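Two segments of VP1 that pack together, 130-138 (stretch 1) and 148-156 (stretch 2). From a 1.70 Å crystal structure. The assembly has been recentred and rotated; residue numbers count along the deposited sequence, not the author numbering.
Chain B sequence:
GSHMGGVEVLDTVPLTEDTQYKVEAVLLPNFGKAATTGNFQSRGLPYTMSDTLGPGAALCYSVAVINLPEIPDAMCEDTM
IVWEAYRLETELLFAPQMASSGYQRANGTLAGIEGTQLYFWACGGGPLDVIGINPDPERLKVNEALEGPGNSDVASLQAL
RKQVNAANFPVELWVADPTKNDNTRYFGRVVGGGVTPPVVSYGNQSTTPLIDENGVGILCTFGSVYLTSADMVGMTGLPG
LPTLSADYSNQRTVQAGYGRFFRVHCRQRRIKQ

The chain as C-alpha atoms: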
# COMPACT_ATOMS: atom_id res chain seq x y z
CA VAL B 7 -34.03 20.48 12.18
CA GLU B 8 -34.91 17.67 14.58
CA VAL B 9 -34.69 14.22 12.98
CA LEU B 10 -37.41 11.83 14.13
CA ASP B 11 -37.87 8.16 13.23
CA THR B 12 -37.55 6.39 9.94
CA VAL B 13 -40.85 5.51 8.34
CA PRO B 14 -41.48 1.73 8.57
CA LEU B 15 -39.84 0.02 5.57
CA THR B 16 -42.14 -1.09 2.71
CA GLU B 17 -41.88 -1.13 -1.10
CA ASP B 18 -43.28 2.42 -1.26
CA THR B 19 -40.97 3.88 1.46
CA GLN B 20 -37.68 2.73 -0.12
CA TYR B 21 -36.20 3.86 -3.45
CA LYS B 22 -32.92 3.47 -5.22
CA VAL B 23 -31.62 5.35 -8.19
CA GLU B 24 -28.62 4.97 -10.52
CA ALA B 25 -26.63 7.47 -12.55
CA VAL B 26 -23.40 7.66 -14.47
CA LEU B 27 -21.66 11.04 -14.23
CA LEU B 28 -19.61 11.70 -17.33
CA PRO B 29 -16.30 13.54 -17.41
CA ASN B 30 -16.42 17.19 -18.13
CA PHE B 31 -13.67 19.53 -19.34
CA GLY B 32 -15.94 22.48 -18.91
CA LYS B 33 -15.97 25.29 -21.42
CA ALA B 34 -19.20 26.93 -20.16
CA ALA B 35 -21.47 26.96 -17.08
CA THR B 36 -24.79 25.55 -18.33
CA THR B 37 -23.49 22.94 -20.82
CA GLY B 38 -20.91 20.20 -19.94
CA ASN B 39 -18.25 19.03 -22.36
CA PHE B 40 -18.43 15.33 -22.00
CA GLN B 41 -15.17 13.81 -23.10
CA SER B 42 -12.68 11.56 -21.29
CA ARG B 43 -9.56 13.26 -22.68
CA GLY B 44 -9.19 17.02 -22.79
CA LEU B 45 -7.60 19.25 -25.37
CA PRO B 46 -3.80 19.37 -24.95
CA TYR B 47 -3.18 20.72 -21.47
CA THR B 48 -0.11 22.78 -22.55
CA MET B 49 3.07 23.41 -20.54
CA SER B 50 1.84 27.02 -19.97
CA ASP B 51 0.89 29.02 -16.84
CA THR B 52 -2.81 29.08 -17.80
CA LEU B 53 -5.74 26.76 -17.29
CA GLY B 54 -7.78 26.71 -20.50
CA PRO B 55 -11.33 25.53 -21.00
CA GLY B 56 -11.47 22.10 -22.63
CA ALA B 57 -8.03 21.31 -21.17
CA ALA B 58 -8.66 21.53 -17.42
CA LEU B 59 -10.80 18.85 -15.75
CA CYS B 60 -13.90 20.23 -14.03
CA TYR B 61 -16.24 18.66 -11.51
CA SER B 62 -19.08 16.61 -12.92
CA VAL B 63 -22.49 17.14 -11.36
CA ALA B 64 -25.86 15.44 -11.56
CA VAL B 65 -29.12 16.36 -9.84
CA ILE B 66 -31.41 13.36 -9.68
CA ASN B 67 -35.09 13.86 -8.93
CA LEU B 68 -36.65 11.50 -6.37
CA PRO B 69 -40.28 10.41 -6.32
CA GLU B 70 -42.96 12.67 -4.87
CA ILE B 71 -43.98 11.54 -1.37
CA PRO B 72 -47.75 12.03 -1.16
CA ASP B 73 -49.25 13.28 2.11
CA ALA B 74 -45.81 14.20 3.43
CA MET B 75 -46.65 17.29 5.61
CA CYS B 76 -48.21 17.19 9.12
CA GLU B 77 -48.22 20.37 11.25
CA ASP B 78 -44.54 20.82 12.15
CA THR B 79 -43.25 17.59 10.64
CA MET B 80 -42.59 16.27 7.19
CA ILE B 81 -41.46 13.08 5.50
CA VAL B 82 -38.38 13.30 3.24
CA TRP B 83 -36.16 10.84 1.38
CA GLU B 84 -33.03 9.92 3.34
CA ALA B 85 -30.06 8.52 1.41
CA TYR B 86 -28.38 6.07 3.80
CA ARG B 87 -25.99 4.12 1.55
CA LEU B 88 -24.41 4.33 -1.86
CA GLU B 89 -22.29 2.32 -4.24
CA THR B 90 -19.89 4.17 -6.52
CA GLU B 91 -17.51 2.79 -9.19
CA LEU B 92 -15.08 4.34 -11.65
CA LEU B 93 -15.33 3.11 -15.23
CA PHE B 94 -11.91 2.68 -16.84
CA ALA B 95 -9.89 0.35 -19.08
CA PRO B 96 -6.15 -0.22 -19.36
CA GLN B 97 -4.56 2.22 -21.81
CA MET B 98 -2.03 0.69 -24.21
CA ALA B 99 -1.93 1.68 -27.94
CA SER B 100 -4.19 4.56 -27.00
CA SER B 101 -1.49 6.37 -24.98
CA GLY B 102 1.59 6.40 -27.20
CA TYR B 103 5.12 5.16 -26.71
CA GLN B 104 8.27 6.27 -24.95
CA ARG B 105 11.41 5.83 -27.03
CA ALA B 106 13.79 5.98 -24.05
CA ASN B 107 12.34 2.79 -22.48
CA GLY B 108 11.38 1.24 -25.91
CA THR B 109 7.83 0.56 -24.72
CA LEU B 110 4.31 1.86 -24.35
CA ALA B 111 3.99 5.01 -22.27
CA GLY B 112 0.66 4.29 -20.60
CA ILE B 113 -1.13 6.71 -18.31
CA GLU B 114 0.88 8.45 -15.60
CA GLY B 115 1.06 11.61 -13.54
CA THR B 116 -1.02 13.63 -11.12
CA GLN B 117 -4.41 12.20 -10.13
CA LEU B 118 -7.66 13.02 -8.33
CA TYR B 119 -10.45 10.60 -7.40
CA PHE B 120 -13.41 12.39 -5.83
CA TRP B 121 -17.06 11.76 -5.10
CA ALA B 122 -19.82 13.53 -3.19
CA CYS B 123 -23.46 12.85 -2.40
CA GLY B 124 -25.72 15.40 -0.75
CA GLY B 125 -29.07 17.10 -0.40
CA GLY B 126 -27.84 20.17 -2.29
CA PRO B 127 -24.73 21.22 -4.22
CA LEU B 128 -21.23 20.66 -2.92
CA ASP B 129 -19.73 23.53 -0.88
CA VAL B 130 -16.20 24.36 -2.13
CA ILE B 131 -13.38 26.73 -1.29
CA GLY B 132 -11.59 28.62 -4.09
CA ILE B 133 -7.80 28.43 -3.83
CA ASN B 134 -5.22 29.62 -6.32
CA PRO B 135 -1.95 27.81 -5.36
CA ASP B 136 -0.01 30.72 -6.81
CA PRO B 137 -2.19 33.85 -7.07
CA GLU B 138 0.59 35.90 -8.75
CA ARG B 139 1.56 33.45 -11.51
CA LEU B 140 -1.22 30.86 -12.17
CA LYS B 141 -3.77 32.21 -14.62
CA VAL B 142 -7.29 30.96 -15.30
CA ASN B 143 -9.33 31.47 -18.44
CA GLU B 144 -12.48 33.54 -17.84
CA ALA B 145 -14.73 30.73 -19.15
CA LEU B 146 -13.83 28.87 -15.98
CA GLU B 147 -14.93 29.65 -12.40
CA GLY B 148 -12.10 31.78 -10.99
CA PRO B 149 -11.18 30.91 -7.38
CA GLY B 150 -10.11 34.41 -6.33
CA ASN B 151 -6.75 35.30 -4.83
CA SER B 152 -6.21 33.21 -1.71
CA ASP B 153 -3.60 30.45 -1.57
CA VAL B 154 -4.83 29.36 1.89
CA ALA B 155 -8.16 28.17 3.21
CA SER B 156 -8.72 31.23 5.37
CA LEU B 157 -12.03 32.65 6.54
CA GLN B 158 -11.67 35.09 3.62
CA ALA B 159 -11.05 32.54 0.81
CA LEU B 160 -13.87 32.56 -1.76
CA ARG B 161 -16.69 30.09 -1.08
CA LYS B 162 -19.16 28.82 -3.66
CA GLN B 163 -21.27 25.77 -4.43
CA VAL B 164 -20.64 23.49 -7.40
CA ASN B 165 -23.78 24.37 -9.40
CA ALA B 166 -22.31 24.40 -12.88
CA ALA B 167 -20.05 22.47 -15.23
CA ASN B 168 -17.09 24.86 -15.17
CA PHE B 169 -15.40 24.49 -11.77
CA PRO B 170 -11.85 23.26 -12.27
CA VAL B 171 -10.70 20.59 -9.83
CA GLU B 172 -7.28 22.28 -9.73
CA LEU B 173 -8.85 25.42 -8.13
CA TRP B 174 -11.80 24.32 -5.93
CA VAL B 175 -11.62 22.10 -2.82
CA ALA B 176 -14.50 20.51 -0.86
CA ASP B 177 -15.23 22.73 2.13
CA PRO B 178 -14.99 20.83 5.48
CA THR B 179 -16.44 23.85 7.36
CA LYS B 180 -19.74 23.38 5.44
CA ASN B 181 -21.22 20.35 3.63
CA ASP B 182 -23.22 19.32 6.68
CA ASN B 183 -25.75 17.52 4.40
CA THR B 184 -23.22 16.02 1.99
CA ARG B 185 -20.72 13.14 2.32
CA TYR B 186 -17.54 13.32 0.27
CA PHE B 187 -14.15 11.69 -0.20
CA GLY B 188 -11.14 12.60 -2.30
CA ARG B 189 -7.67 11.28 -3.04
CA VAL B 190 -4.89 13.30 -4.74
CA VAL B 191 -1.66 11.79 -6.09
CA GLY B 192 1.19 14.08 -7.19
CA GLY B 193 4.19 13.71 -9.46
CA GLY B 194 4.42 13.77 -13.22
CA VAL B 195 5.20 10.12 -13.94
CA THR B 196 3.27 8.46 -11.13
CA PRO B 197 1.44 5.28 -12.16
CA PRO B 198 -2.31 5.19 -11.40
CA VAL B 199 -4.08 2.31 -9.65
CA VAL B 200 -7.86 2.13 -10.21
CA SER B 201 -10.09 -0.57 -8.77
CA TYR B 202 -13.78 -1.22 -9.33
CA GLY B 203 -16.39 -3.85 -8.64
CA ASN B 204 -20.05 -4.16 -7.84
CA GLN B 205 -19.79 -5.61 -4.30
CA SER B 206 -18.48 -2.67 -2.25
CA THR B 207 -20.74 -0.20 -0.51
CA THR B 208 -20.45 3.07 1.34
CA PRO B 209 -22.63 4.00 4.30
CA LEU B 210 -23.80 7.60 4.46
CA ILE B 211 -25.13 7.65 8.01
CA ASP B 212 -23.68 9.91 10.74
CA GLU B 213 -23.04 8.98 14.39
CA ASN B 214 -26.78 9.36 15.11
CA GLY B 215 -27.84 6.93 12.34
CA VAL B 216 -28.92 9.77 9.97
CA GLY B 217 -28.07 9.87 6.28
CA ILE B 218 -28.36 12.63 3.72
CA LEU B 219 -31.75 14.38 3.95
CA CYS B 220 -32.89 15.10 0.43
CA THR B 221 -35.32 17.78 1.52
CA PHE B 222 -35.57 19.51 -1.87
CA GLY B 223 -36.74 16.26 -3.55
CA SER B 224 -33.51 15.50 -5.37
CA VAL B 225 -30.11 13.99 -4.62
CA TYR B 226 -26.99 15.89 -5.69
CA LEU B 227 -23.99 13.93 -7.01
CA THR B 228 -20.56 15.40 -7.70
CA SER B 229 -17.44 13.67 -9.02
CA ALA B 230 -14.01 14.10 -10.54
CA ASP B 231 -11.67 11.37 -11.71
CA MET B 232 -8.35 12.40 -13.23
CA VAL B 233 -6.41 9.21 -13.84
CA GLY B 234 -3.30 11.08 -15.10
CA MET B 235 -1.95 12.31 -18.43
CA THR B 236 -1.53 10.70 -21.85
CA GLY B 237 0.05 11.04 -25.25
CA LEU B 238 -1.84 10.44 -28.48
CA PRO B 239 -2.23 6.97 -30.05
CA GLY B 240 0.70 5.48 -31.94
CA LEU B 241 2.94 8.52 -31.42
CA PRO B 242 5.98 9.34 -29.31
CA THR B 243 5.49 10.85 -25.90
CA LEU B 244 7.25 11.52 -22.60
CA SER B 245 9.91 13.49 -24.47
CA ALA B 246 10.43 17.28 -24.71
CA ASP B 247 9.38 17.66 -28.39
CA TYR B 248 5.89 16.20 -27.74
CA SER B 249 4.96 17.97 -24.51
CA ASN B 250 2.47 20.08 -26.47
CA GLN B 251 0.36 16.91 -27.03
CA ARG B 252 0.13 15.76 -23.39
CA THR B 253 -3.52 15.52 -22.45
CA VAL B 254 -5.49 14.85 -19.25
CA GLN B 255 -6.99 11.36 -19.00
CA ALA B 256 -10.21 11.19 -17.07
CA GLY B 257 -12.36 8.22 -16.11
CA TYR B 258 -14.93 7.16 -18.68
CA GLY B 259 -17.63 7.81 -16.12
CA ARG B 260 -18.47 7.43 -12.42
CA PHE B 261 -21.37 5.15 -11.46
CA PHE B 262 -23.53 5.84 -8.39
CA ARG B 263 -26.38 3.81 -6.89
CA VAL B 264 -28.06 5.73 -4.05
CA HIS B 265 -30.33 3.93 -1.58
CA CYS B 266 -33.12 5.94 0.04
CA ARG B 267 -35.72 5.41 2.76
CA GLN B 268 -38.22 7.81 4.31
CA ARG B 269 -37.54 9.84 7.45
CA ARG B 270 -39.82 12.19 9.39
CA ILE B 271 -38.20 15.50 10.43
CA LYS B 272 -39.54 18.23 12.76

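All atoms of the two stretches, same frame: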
# COMPACT_ATOMS: atom_id res chain seq x y z
N VAL B 130 -17.64 24.38 -1.80
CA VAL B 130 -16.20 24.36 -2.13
C VAL B 130 -15.52 25.67 -1.72
O VAL B 130 -16.17 26.72 -1.56
CB VAL B 130 -15.93 24.13 -3.65
CG1 VAL B 130 -16.11 22.67 -3.99
CG2 VAL B 130 -16.82 25.01 -4.51
N ILE B 131 -14.21 25.58 -1.56
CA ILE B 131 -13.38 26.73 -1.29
C ILE B 131 -12.49 26.98 -2.52
O ILE B 131 -11.91 26.04 -3.10
CB ILE B 131 -12.48 26.53 -0.06
CG1 ILE B 131 -13.29 26.09 1.16
CG2 ILE B 131 -11.72 27.81 0.25
CD1 ILE B 131 -12.41 25.74 2.33
N GLY B 132 -12.44 28.23 -2.95
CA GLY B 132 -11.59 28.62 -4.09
C GLY B 132 -10.18 28.90 -3.62
O GLY B 132 -9.99 29.71 -2.73
N ILE B 133 -9.19 28.21 -4.20
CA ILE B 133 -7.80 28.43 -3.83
C ILE B 133 -6.97 28.48 -5.09
O ILE B 133 -7.03 27.57 -5.90
CB ILE B 133 -7.22 27.26 -2.98
CG1 ILE B 133 -8.02 27.11 -1.69
CG2 ILE B 133 -5.74 27.51 -2.70
CD1 ILE B 133 -7.76 28.18 -0.68
N ASN B 134 -6.23 29.57 -5.26
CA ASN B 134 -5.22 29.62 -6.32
C ASN B 134 -3.87 29.30 -5.63
O ASN B 134 -3.46 30.07 -4.77
CB ASN B 134 -5.19 30.97 -6.99
CG ASN B 134 -4.24 31.00 -8.19
OD1 ASN B 134 -3.23 30.30 -8.20
ND2 ASN B 134 -4.58 31.78 -9.22
N PRO B 135 -3.21 28.18 -6.02
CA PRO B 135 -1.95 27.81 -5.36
C PRO B 135 -0.85 28.81 -5.59
O PRO B 135 0.12 28.85 -4.81
CB PRO B 135 -1.62 26.44 -5.97
CG PRO B 135 -2.28 26.44 -7.30
CD PRO B 135 -3.58 27.20 -7.05
N ASP B 136 -0.97 29.66 -6.62
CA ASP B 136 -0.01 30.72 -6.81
C ASP B 136 -0.71 31.92 -7.45
O ASP B 136 -0.75 32.04 -8.68
CB ASP B 136 1.16 30.26 -7.69
CG ASP B 136 2.27 31.31 -7.77
OD1 ASP B 136 2.03 32.51 -7.51
OD2 ASP B 136 3.41 30.96 -8.13
N PRO B 137 -1.32 32.75 -6.61
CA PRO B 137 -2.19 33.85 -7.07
C PRO B 137 -1.49 34.82 -8.02
O PRO B 137 -2.15 35.42 -8.87
CB PRO B 137 -2.57 34.56 -5.75
CG PRO B 137 -2.43 33.51 -4.69
CD PRO B 137 -1.23 32.72 -5.13
N GLU B 138 -0.17 34.98 -7.88
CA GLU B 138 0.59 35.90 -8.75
C GLU B 138 0.91 35.35 -10.13
O GLU B 138 1.10 36.13 -11.05
CB GLU B 138 1.89 36.31 -8.07
CG GLU B 138 1.71 37.04 -6.74
CD GLU B 138 1.66 38.55 -6.89
OE1 GLU B 138 1.83 39.26 -5.87
OE2 GLU B 138 1.44 39.05 -8.02
N GLY B 148 -13.34 31.29 -11.60
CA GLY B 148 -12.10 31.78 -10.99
C GLY B 148 -12.21 31.66 -9.47
O GLY B 148 -13.22 32.09 -8.91
N PRO B 149 -11.16 31.15 -8.82
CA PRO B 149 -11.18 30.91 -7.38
C PRO B 149 -10.86 32.10 -6.51
O PRO B 149 -10.85 31.95 -5.29
CB PRO B 149 -10.04 29.91 -7.21
CG PRO B 149 -9.04 30.37 -8.19
CD PRO B 149 -9.88 30.71 -9.40
N GLY B 150 -10.56 33.26 -7.10
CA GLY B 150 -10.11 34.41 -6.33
C GLY B 150 -8.62 34.30 -6.01
O GLY B 150 -7.90 33.55 -6.67
N ASN B 151 -8.18 35.03 -4.99
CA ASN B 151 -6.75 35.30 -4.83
C ASN B 151 -6.11 34.73 -3.59
O ASN B 151 -4.99 35.14 -3.25
CB ASN B 151 -6.51 36.80 -4.86
CG ASN B 151 -6.93 37.43 -6.16
OD1 ASN B 151 -6.77 36.85 -7.24
ND2 ASN B 151 -7.47 38.64 -6.07
N SER B 152 -6.79 33.82 -2.90
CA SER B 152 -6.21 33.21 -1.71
C SER B 152 -5.52 31.90 -2.04
O SER B 152 -6.09 31.05 -2.75
CB SER B 152 -7.26 32.94 -0.64
OG SER B 152 -6.56 32.58 0.56
N ASP B 153 -4.31 31.74 -1.49
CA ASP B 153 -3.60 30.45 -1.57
C ASP B 153 -3.77 29.61 -0.29
O ASP B 153 -3.22 28.51 -0.19
CB ASP B 153 -2.09 30.68 -1.87
CG ASP B 153 -1.34 31.30 -0.71
OD1 ASP B 153 -1.94 32.05 0.07
OD2 ASP B 153 -0.13 31.07 -0.59
N VAL B 154 -4.55 30.10 0.66
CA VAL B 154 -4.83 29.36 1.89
C VAL B 154 -6.32 29.38 2.15
O VAL B 154 -7.03 30.32 1.75
CB VAL B 154 -4.09 29.92 3.11
CG1 VAL B 154 -2.59 29.66 2.98
CG2 VAL B 154 -4.36 31.39 3.31
N ALA B 155 -6.75 28.38 2.89
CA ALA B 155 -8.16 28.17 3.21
C ALA B 155 -8.59 28.97 4.42
O ALA B 155 -9.17 28.43 5.40
CB ALA B 155 -8.41 26.68 3.41
N SER B 156 -8.37 30.28 4.33
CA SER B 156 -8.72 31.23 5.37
C SER B 156 -10.22 31.51 5.38
O SER B 156 -10.95 31.10 4.48
CB SER B 156 -7.99 32.54 5.14
OG SER B 156 -8.45 33.14 3.95
O HOH W 1 -9.65 32.44 -3.01
O HOH W 2 -6.98 33.41 -9.28
O HOH W 3 1.46 30.34 -2.86

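Stretch 1 leaves a β-strand at Gly132 and continues as a loop alongside stretch 2, which has no regular secondary structure; together they bury 512 Å². One direct hydrogen bond joins them, from Asn134 N to Ser152 O (2.9 Å). The same carbonyl oxygen, Ser152 O, receives a CA-H...O contact from Ile133 CA at 3.3 Å, and Asn134 O takes a similar one from Asp153 CA at 3.2 Å.

Ile133 has the largest area of any residue in stretch 1 covered by stretch 2. Although its CA-to-CB bond points away overall, chi1 and chi2 both lie in the m well and bring Ile133 CD1 back to 3.3 Å from Val154 O and 4.4 Å from Ala155 CB. Ile131, whose CA-to-CB bond points toward stretch 2, has an m, t conformation that places Ile131 CD1 4.2 Å from Ala155 CB. The small methyl of Ala155 thus meets both isoleucines. The buried ring of Pro149 packs against stretch 1, with Pro149 CB 3.6 Å from Ile133 N and Pro149 CG 4.1 Å from Asn134 CB.

With chi1 in t, Asn134 works on both sides: Asn134 OD1 accepts a hydrogen bond from Asp136 N (2.8 Å), and ND2 donates to a water that donates to Gly150 O. In Ser152, also t, Ser152 OG donates to Val154 O (2.6 Å), tying the side chain to the backbone of its own stretch, two residues on. Asp153 adopts p; its OD2 and Pro135 O each accept from a single bridging water, and Asp153 CB lies 3.9 Å from Pro137 CD. The ring of Pro137 also packs on the backbone, with Pro137 CG 3.4 Å from Asn151 O.

At Gly132 a CB would lie 2.5 Å from Pro149 O, a clash that explains the fit of glycine here. A third water donates to Gly132 O and Pro149 O and accepts from Ser152 N, reconciling two carbonyl oxygens that cannot bond each other. Gly150 has positive phi, which favours glycine.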